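Local coordinates for protein delta-1-pyrroline-5-carboxylate dehydrogenase, mitochondrial (PDB 4E3X) that catalyses the NAD+-dependent oxidation of L-glutamate gamma-semialdehyde to L-glutamate, the second step of mitochondrial proline degradation, at residues A145-M148 and V149-K153; R171-A174 and K175-V178; V457-D460 and D461-R464. All blocks are in the same frame, centred on the assembly; numbering follows the deposited sequence.

Contact 1 of 3, residues A145-M148 and V149-K153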
ATOM      1  N   ALA B 145       1.634  -0.277 -35.190  1.00  7.60           N
ATOM      2  CA  ALA B 145       0.631   0.013 -36.204  1.00  8.54           C
ATOM      3  C   ALA B 145      -0.771  -0.023 -35.612  1.00  8.14           C
ATOM      4  O   ALA B 145      -1.616   0.819 -35.943  1.00  8.42           O
ATOM      5  CB  ALA B 145       0.749  -0.967 -37.369  1.00  9.56           C
ATOM      6  N   LYS B 146      -1.013  -0.987 -34.725  1.00  8.20           N
ATOM      7  CA  LYS B 146      -2.334  -1.124 -34.128  1.00  7.72           C
ATOM      8  C   LYS B 146      -2.642   0.040 -33.187  1.00  7.86           C
ATOM      9  O   LYS B 146      -3.788   0.454 -33.065  1.00  8.16           O
ATOM     10  CB  LYS B 146      -2.461  -2.469 -33.412  1.00  7.81           C
ATOM     11  CG  LYS B 146      -2.525  -3.623 -34.399  1.00  8.04           C
ATOM     12  CD  LYS B 146      -2.616  -4.989 -33.737  1.00  8.11           C
ATOM     13  CE  LYS B 146      -2.794  -6.062 -34.791  1.00  9.22           C
ATOM     14  NZ  LYS B 146      -2.848  -7.431 -34.203  1.00  9.99           N
ATOM     15  N   THR B 147      -1.612   0.563 -32.534  1.00  7.36           N
ATOM     16  CA  THR B 147      -1.768   1.721 -31.667  1.00  7.36           C
ATOM     17  C   THR B 147      -1.977   2.994 -32.509  1.00  8.31           C
ATOM     18  O   THR B 147      -2.791   3.860 -32.172  1.00  9.03           O
ATOM     19  CB  THR B 147      -0.550   1.846 -30.727  1.00  7.71           C
ATOM     20  OG1 THR B 147      -0.449   0.658 -29.922  1.00  8.04           O
ATOM     21  CG2 THR B 147      -0.675   3.048 -29.811  1.00  9.65           C
ATOM     22  N   MET B 148      -1.261   3.104 -33.623  1.00  7.92           N
ATOM     23  CA  MET B 148      -1.467   4.235 -34.531  1.00  7.85           C
ATOM     24  C   MET B 148      -2.871   4.247 -35.113  1.00  7.99           C
ATOM     25  O   MET B 148      -3.578   5.254 -35.054  1.00  9.27           O
ATOM     26  CB  MET B 148      -0.450   4.195 -35.672  1.00  8.57           C
ATOM     27  CG  MET B 148       0.987   4.443 -35.230  1.00  8.89           C
ATOM     28  SD  MET B 148       2.167   4.381 -36.593  1.00  9.90           S
ATOM     29  CE  MET B 148       1.601   5.765 -37.575  1.00 10.13           C
ATOM     30  N   VAL B 149      -3.272   3.124 -35.693  1.00  8.27           N
ATOM     31  CA  VAL B 149      -4.537   3.077 -36.411  1.00  9.49           C
ATOM     32  C   VAL B 149      -5.736   3.059 -35.471  1.00  9.20           C
ATOM     33  O   VAL B 149      -6.760   3.679 -35.753  1.00  9.75           O
ATOM     34  CB  VAL B 149      -4.567   1.889 -37.397  1.00 11.15           C
ATOM     35  CG1 VAL B 149      -5.953   1.694 -37.992  1.00 12.79           C
ATOM     36  CG2 VAL B 149      -3.536   2.095 -38.492  1.00 11.57           C
ATOM     37  N   GLY B 150      -5.597   2.369 -34.343  1.00  8.10           N
ATOM     38  CA  GLY B 150      -6.709   2.234 -33.422  1.00  8.14           C
ATOM     39  C   GLY B 150      -6.836   3.362 -32.414  1.00  8.33           C
ATOM     40  O   GLY B 150      -7.945   3.687 -31.996  1.00  8.25           O
ATOM     41  N   GLN B 151      -5.715   3.960 -32.017  1.00  8.32           N
ATOM     42  CA  GLN B 151      -5.735   5.026 -31.013  1.00  7.81           C
ATOM     43  C   GLN B 151      -5.345   6.395 -31.580  1.00  7.60           C
ATOM     44  O   GLN B 151      -5.420   7.397 -30.875  1.00  7.80           O
ATOM     45  CB  GLN B 151      -4.863   4.666 -29.806  1.00  7.56           C
ATOM     46  CG  GLN B 151      -5.440   3.569 -28.931  1.00  8.07           C
ATOM     47  CD  GLN B 151      -4.378   2.589 -28.482  1.00  7.03           C
ATOM     48  OE1 GLN B 151      -4.120   1.591 -29.150  1.00  7.77           O
ATOM     49  NE2 GLN B 151      -3.739   2.879 -27.357  1.00  8.20           N
ATOM     50  N   GLY B 152      -4.945   6.439 -32.851  1.00  7.76           N
ATOM     51  CA  GLY B 152      -4.651   7.702 -33.513  1.00  7.61           C
ATOM     52  C   GLY B 152      -3.279   8.281 -33.217  1.00  7.94           C
ATOM     53  O   GLY B 152      -3.061   9.475 -33.419  1.00  9.79           O
ATOM     54  N   LYS B 153      -2.365   7.455 -32.719  1.00  7.73           N
ATOM     55  CA  LYS B 153      -1.008   7.913 -32.421  1.00  7.94           C
ATOM     56  C   LYS B 153      -0.132   8.092 -33.655  1.00  8.65           C
ATOM     57  O   LYS B 153      -0.271   7.368 -34.640  1.00  9.58           O
ATOM     58  CB  LYS B 153      -0.321   6.950 -31.446  1.00  8.79           C
ATOM     59  CG  LYS B 153      -1.020   6.861 -30.094  1.00  9.50           C
ATOM     60  CD  LYS B 153      -0.075   6.540 -28.948  1.00  9.61           C
ATOM     61  CE  LYS B 153      -0.813   6.709 -27.633  1.00  9.69           C
ATOM     62  NZ  LYS B 153       0.051   6.495 -26.440  1.00  8.96           N
TER
HETATM   63  O   HOH W   1      -5.659   0.078 -30.817  1.00  7.82           O
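At the C-terminal turn of helix 140-151, Thr147 meets the side chains of Gln151 and Lys153, and Met148 meets the backbone of Lys153. Gln151 N closes the last regular turn on Thr147 O at 2.9 Å, the donor standing 42° out of the carbonyl plane. A weak bond from Gly152 N to Met148 O follows; Gly152 then leaves the helix with positive phi (81°), and the turned chain brings Lys153 O to 3.2 Å from Met148 CG. That buried oxygen has no polar partner, but Met148 CA makes a CA-H...O contact with it at 3.4 Å. With OG1 beside the backbone N (chi1 -60°) and CG2 anti to it, Thr147 presents this methyl to Lys153 CD, 3.6 Å away, where the two side chains cross obliquely. This helix end abuts the active site: beyond Thr147 the extended Lys153 chain carries NZ to Asn211 O and Asp161, beside the ring of Phe212. Gln151 OE1 lies 3.4 Å from Thr147 CA and accepts a hydrogen bond from a water at 2.7 Å, which also donates to Lys146 O at 2.9 Å. Gln151 NE2 bonds Phe210 O and Thr213 OG1, so both ends of the amide are held and its rotation is fixed.

Contact 2 of 3, residues R171-A174 and K175-V178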
ATOM      1  N   ARG B 171      10.272  -5.729 -18.596  1.00  7.00           N
ATOM      2  CA  ARG B 171      11.646  -6.061 -18.193  1.00  7.22           C
ATOM      3  C   ARG B 171      11.990  -5.572 -16.789  1.00  6.74           C
ATOM      4  O   ARG B 171      12.536  -6.326 -15.979  1.00  7.31           O
ATOM      5  CB  ARG B 171      12.684  -5.550 -19.193  1.00  7.36           C
ATOM      6  CG  ARG B 171      12.582  -6.161 -20.571  1.00  8.46           C
ATOM      7  CD  ARG B 171      13.950  -6.187 -21.244  1.00  9.03           C
ATOM      8  NE  ARG B 171      13.885  -6.569 -22.657  1.00  9.99           N
ATOM      9  CZ  ARG B 171      14.004  -5.710 -23.671  1.00 10.47           C
ATOM     10  NH1 ARG B 171      14.185  -4.412 -23.438  1.00 10.57           N
ATOM     11  NH2 ARG B 171      13.921  -6.146 -24.922  1.00 11.08           N
ATOM     12  N   PHE B 172      11.683  -4.312 -16.498  1.00  6.77           N
ATOM     13  CA  PHE B 172      11.999  -3.754 -15.187  1.00  6.52           C
ATOM     14  C   PHE B 172      11.180  -4.389 -14.067  1.00  6.55           C
ATOM     15  O   PHE B 172      11.725  -4.684 -13.003  1.00  7.45           O
ATOM     16  CB  PHE B 172      11.858  -2.235 -15.181  1.00  7.04           C
ATOM     17  CG  PHE B 172      13.044  -1.523 -15.771  1.00  7.97           C
ATOM     18  CD1 PHE B 172      14.088  -1.083 -14.964  1.00  9.44           C
ATOM     19  CD2 PHE B 172      13.131  -1.314 -17.139  1.00  9.73           C
ATOM     20  CE1 PHE B 172      15.194  -0.434 -15.514  1.00 10.20           C
ATOM     21  CE2 PHE B 172      14.234  -0.671 -17.689  1.00 10.25           C
ATOM     22  CZ  PHE B 172      15.257  -0.223 -16.874  1.00  9.78           C
ATOM     23  N   ASN B 173       9.886  -4.613 -14.278  1.00  6.71           N
ATOM     24  CA  ASN B 173       9.105  -5.292 -13.243  1.00  6.33           C
ATOM     25  C   ASN B 173       9.617  -6.717 -13.006  1.00  6.30           C
ATOM     26  O   ASN B 173       9.655  -7.181 -11.872  1.00  7.30           O
ATOM     27  CB  ASN B 173       7.612  -5.290 -13.547  1.00  6.93           C
ATOM     28  CG  ASN B 173       6.962  -3.969 -13.221  1.00  7.99           C
ATOM     29  OD1 ASN B 173       7.341  -3.303 -12.252  1.00  9.59           O
ATOM     30  ND2 ASN B 173       5.970  -3.582 -14.021  1.00  9.82           N
ATOM     31  N   ALA B 174      10.034  -7.409 -14.070  1.00  6.56           N
ATOM     32  CA  ALA B 174      10.655  -8.722 -13.895  1.00  7.56           C
ATOM     33  C   ALA B 174      11.907  -8.623 -13.020  1.00  7.77           C
ATOM     34  O   ALA B 174      12.094  -9.425 -12.105  1.00  8.52           O
ATOM     35  CB  ALA B 174      10.992  -9.340 -15.236  1.00  8.59           C
ATOM     36  N   LYS B 175      12.766  -7.643 -13.297  1.00  7.90           N
ATOM     37  CA  LYS B 175      13.941  -7.428 -12.457  1.00  8.41           C
ATOM     38  C   LYS B 175      13.552  -7.146 -11.010  1.00  8.22           C
ATOM     39  O   LYS B 175      14.079  -7.772 -10.091  1.00  8.77           O
ATOM     40  CB  LYS B 175      14.796  -6.277 -12.996  1.00  9.48           C
ATOM     41  CG  LYS B 175      15.958  -5.886 -12.085  1.00 10.29           C
ATOM     42  CD  LYS B 175      16.613  -4.586 -12.530  1.00 11.59           C
ATOM     43  CE  LYS B 175      17.758  -4.192 -11.601  1.00 12.81           C
ATOM     44  NZ  LYS B 175      18.887  -5.166 -11.675  1.00 12.75           N
ATOM     45  N   PHE B 176      12.617  -6.218 -10.809  1.00  7.89           N
ATOM     46  CA  PHE B 176      12.212  -5.840  -9.461  1.00  8.35           C
ATOM     47  C   PHE B 176      11.660  -7.049  -8.702  1.00  7.70           C
ATOM     48  O   PHE B 176      11.955  -7.244  -7.522  1.00  8.76           O
ATOM     49  CB  PHE B 176      11.161  -4.727  -9.503  1.00  9.09           C
ATOM     50  CG  PHE B 176      11.646  -3.433 -10.114  1.00 10.04           C
ATOM     51  CD1 PHE B 176      12.961  -3.019  -9.971  1.00 11.15           C
ATOM     52  CD2 PHE B 176      10.772  -2.628 -10.833  1.00 10.70           C
ATOM     53  CE1 PHE B 176      13.390  -1.817 -10.533  1.00 12.57           C
ATOM     54  CE2 PHE B 176      11.187  -1.434 -11.392  1.00 11.59           C
ATOM     55  CZ  PHE B 176      12.500  -1.036 -11.254  1.00 11.79           C
ATOM     56  N   ALA B 177      10.877  -7.872  -9.390  1.00  8.00           N
ATOM     57  CA  ALA B 177      10.256  -9.040  -8.762  1.00  8.20           C
ATOM     58  C   ALA B 177      11.255 -10.151  -8.426  1.00  9.07           C
ATOM     59  O   ALA B 177      11.221 -10.718  -7.331  1.00  9.88           O
ATOM     60  CB  ALA B 177       9.141  -9.575  -9.628  1.00  7.76           C
ATOM     61  N   VAL B 178      12.142 -10.466  -9.365  1.00  9.80           N
ATOM     62  CA  VAL B 178      13.149 -11.486  -9.111  1.00 10.70           C
ATOM     63  C   VAL B 178      14.049 -11.062  -7.948  1.00 10.72           C
ATOM     64  O   VAL B 178      14.376 -11.868  -7.065  1.00 12.39           O
ATOM     65  CB  VAL B 178      13.975 -11.778 -10.386  1.00 12.42           C
ATOM     66  CG1 VAL B 178      15.277 -12.504 -10.052  1.00 14.57           C
ATOM     67  CG2 VAL B 178      13.135 -12.568 -11.390  1.00 13.60           C
TER
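Phe172 O accepts the shortest hydrogen bond here, from Phe176 N at 2.8 Å, with the N-H nearly straight (167°) and the donor close to the C=O axis. The same oxygen lies over one face of the Phe176 ring, 3.1 Å above its plane and displaced toward the rim on the CG and CD2 side. The ring reaches this place because CG sits beside the backbone N, which lays the ring back along the preceding helical turn, and chi2 of -33° turns one face to the carbonyl. The far end of the ring then meets Phe172. Phe176 CE2 rests 3.9 Å from Phe172 CB, and Phe176 CZ comes to 4.0 Å from Phe172 CD1, at the edge of that ring and near its plane; Phe172 CB and CD1 themselves lie off the Phe176 plane, on the side of Phe172 O. Asn173 adds a polar neighbour at the adjoining rim atom: its OD1 lies in the plane of the Phe176 ring, 3.8 Å from CD2, with amide and ring planes 65° apart. An oxygen at this edge faces the slightly positive C-H rim, which is probably mildly favourable. Elsewhere the backbone is regular: Ala177 N bonds Asn173 O at 2.9 Å, and Ala177 CB lies 3.3 Å from that same Asn173 O. The charged ends are engaged beyond the segments, Arg171 with Glu35 and Lys175 with Leu30 O and Glu179. Asn173 and Ala177 pack on helix 213-225, while Arg171, Ala177 and Val178 touch helix 121-136. The arrangement is an i to i+4 aromatic pair on successive turns of the long helix 155-180, which packs against both these helices of the aldehyde dehydrogenase fold.

Contact 3 of 3, residues V457-D460 and D461-R464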
ATOM      1  N   VAL B 457      -0.342  35.070 -17.615  1.00 11.26           N
ATOM      2  CA  VAL B 457       0.829  35.937 -17.568  1.00 11.48           C
ATOM      3  C   VAL B 457       0.857  36.667 -16.231  1.00 12.16           C
ATOM      4  O   VAL B 457      -0.090  37.375 -15.889  1.00 14.03           O
ATOM      5  CB  VAL B 457       0.830  36.958 -18.731  1.00 12.11           C
ATOM      6  CG1 VAL B 457       2.075  37.829 -18.663  1.00 13.06           C
ATOM      7  CG2 VAL B 457       0.751  36.231 -20.070  1.00 12.20           C
ATOM      8  N   TYR B 458       1.936  36.485 -15.472  1.00 11.44           N
ATOM      9  CA  TYR B 458       2.039  37.085 -14.141  1.00 11.88           C
ATOM     10  C   TYR B 458       3.138  38.152 -14.093  1.00 12.49           C
ATOM     11  O   TYR B 458       4.163  38.021 -14.759  1.00 12.72           O
ATOM     12  CB  TYR B 458       2.284  35.997 -13.081  1.00 11.62           C
ATOM     13  CG  TYR B 458       3.666  35.362 -13.129  1.00 10.90           C
ATOM     14  CD1 TYR B 458       4.715  35.887 -12.376  1.00 10.92           C
ATOM     15  CD2 TYR B 458       3.924  34.251 -13.930  1.00 10.94           C
ATOM     16  CE1 TYR B 458       5.975  35.326 -12.413  1.00 11.44           C
ATOM     17  CE2 TYR B 458       5.191  33.683 -13.970  1.00 11.58           C
ATOM     18  CZ  TYR B 458       6.211  34.227 -13.211  1.00 11.10           C
ATOM     19  OH  TYR B 458       7.476  33.685 -13.225  1.00 11.59           O
ATOM     20  N   PRO B 459       2.927  39.221 -13.305  1.00 13.12           N
ATOM     21  CA  PRO B 459       3.991  40.222 -13.159  1.00 13.70           C
ATOM     22  C   PRO B 459       5.214  39.594 -12.504  1.00 13.20           C
ATOM     23  O   PRO B 459       5.044  38.862 -11.529  1.00 12.59           O
ATOM     24  CB  PRO B 459       3.371  41.269 -12.224  1.00 14.98           C
ATOM     25  CG  PRO B 459       1.890  41.061 -12.325  1.00 15.42           C
ATOM     26  CD  PRO B 459       1.710  39.583 -12.558  1.00 14.73           C
ATOM     27  N   ASP B 460       6.410  39.881 -13.019  1.00 13.20           N
ATOM     28  CA  ASP B 460       7.642  39.277 -12.506  1.00 14.42           C
ATOM     29  C   ASP B 460       7.741  39.368 -10.989  1.00 13.81           C
ATOM     30  O   ASP B 460       8.132  38.403 -10.326  1.00 13.71           O
ATOM     31  CB  ASP B 460       8.888  39.921 -13.129  1.00 14.91           C
ATOM     32  CG  ASP B 460       9.047  39.602 -14.603  1.00 15.30           C
ATOM     33  OD1 ASP B 460       8.075  39.785 -15.365  1.00 15.35           O
ATOM     34  OD2 ASP B 460      10.156  39.183 -14.999  1.00 15.80           O
ATOM     35  N   ASP B 461       7.362  40.517 -10.440  1.00 13.25           N
ATOM     36  CA  ASP B 461       7.516  40.728  -9.006  1.00 13.36           C
ATOM     37  C   ASP B 461       6.516  39.942  -8.154  1.00 12.24           C
ATOM     38  O   ASP B 461       6.614  39.944  -6.927  1.00 12.81           O
ATOM     39  CB  ASP B 461       7.544  42.223  -8.628  1.00 14.92           C
ATOM     40  CG  ASP B 461       6.272  42.978  -9.015  1.00 16.78           C
ATOM     41  OD1 ASP B 461       5.253  42.356  -9.368  1.00 17.25           O
ATOM     42  OD2 ASP B 461       6.288  44.227  -8.941  1.00 19.25           O
ATOM     43  N   LYS B 462       5.579  39.249  -8.800  1.00 12.37           N
ATOM     44  CA  LYS B 462       4.623  38.409  -8.074  1.00 12.73           C
ATOM     45  C   LYS B 462       4.899  36.919  -8.258  1.00 11.95           C
ATOM     46  O   LYS B 462       3.997  36.094  -8.105  1.00 12.36           O
ATOM     47  CB  LYS B 462       3.190  38.716  -8.511  1.00 15.11           C
ATOM     48  CG  LYS B 462       2.730  40.110  -8.135  1.00 18.05           C
ATOM     49  CD  LYS B 462       1.244  40.291  -8.388  1.00 21.68           C
ATOM     50  CE  LYS B 462       0.412  39.420  -7.460  1.00 23.80           C
ATOM     51  NZ  LYS B 462      -1.035  39.752  -7.574  1.00 25.30           N
ATOM     52  N   TYR B 463       6.142  36.563  -8.572  1.00 11.61           N
ATOM     53  CA  TYR B 463       6.458  35.155  -8.817  1.00 11.51           C
ATOM     54  C   TYR B 463       6.154  34.255  -7.614  1.00 11.74           C
ATOM     55  O   TYR B 463       5.745  33.115  -7.796  1.00 12.26           O
ATOM     56  CB  TYR B 463       7.911  34.977  -9.278  1.00 12.33           C
ATOM     57  CG  TYR B 463       8.916  34.834  -8.158  1.00 12.94           C
ATOM     58  CD1 TYR B 463       9.284  33.583  -7.681  1.00 13.59           C
ATOM     59  CD2 TYR B 463       9.511  35.953  -7.589  1.00 13.34           C
ATOM     60  CE1 TYR B 463      10.199  33.448  -6.655  1.00 14.16           C
ATOM     61  CE2 TYR B 463      10.437  35.830  -6.567  1.00 14.29           C
ATOM     62  CZ  TYR B 463      10.775  34.575  -6.101  1.00 14.87           C
ATOM     63  OH  TYR B 463      11.695  34.453  -5.080  1.00 17.25           O
ATOM     64  N   ARG B 464       6.347  34.760  -6.395  1.00 11.82           N
ATOM     65  CA  ARG B 464       6.145  33.937  -5.198  1.00 12.39           C
ATOM     66  C   ARG B 464       4.662  33.632  -4.974  1.00 11.23           C
ATOM     67  O   ARG B 464       4.269  32.481  -4.751  1.00 11.77           O
ATOM     68  CB  ARG B 464       6.746  34.615  -3.963  1.00 13.37           C
TER
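Tyr458 reaches across to Tyr463 where strand 452-458 gives way to helix 463-472. From CB, its ring leaves between the backbone N and the carbonyl carbon (chi1 71°), which directs the CD1-CE1 side of the ring at the start of the helix. CD1 lies 4.1 Å from Tyr463 N; CE1 touches Tyr463 CA at 3.6 Å and Tyr463 CB at 3.7 Å, the approach being oblique to the ring. At the tip, OH comes to 4.2 Å from Tyr463 CB and bonds Val323 O, and the ring lies nearly parallel to that of Phe322. A phenylalanine here would probably keep the contact with Tyr463 but leave Val323 O without its hydroxyl mate and the ring less firmly placed. Two backbone bonds shape the turn: Lys462 N to Pro459 O at 2.8 Å and Tyr463 N to Asp460 O at 3.2 Å, both with the donor well above the carbonyl plane. Pro459 and Lys462 run side by side, CG to CD 4.1 Å. Asp460 is held by Ser359. Lys462 stands at the N-cap position, its O bonded to Thr466 OG1. Apolar and undirected, the Tyr458-Tyr463 contact probably owes its ring positions to the hydroxyl bonds with Val323 O and Glu492.

Contacts 1 and 2 belong to helices that follow one another in the chain, 140-151 and 155-180. Their centres lie 28 Å apart and their nearest atoms about 17 Å, so they do not touch, though Thr147 and Met148 of contact 1 pack on the first turns of helix 155-180. Contact 1 is the one beside the active site: the side chain of Lys153 is about 6 Å from that of Asn211, the probable transition state stabilizer, and about 8 Å from a bound proline. Contact 2 is more remote, with Phe172 about 12 Å from the substrate-binding Ser513, side chain to side chain. Contact 3 is a surface turn, its centre 42 and 45 Å from those of contacts 1 and 2.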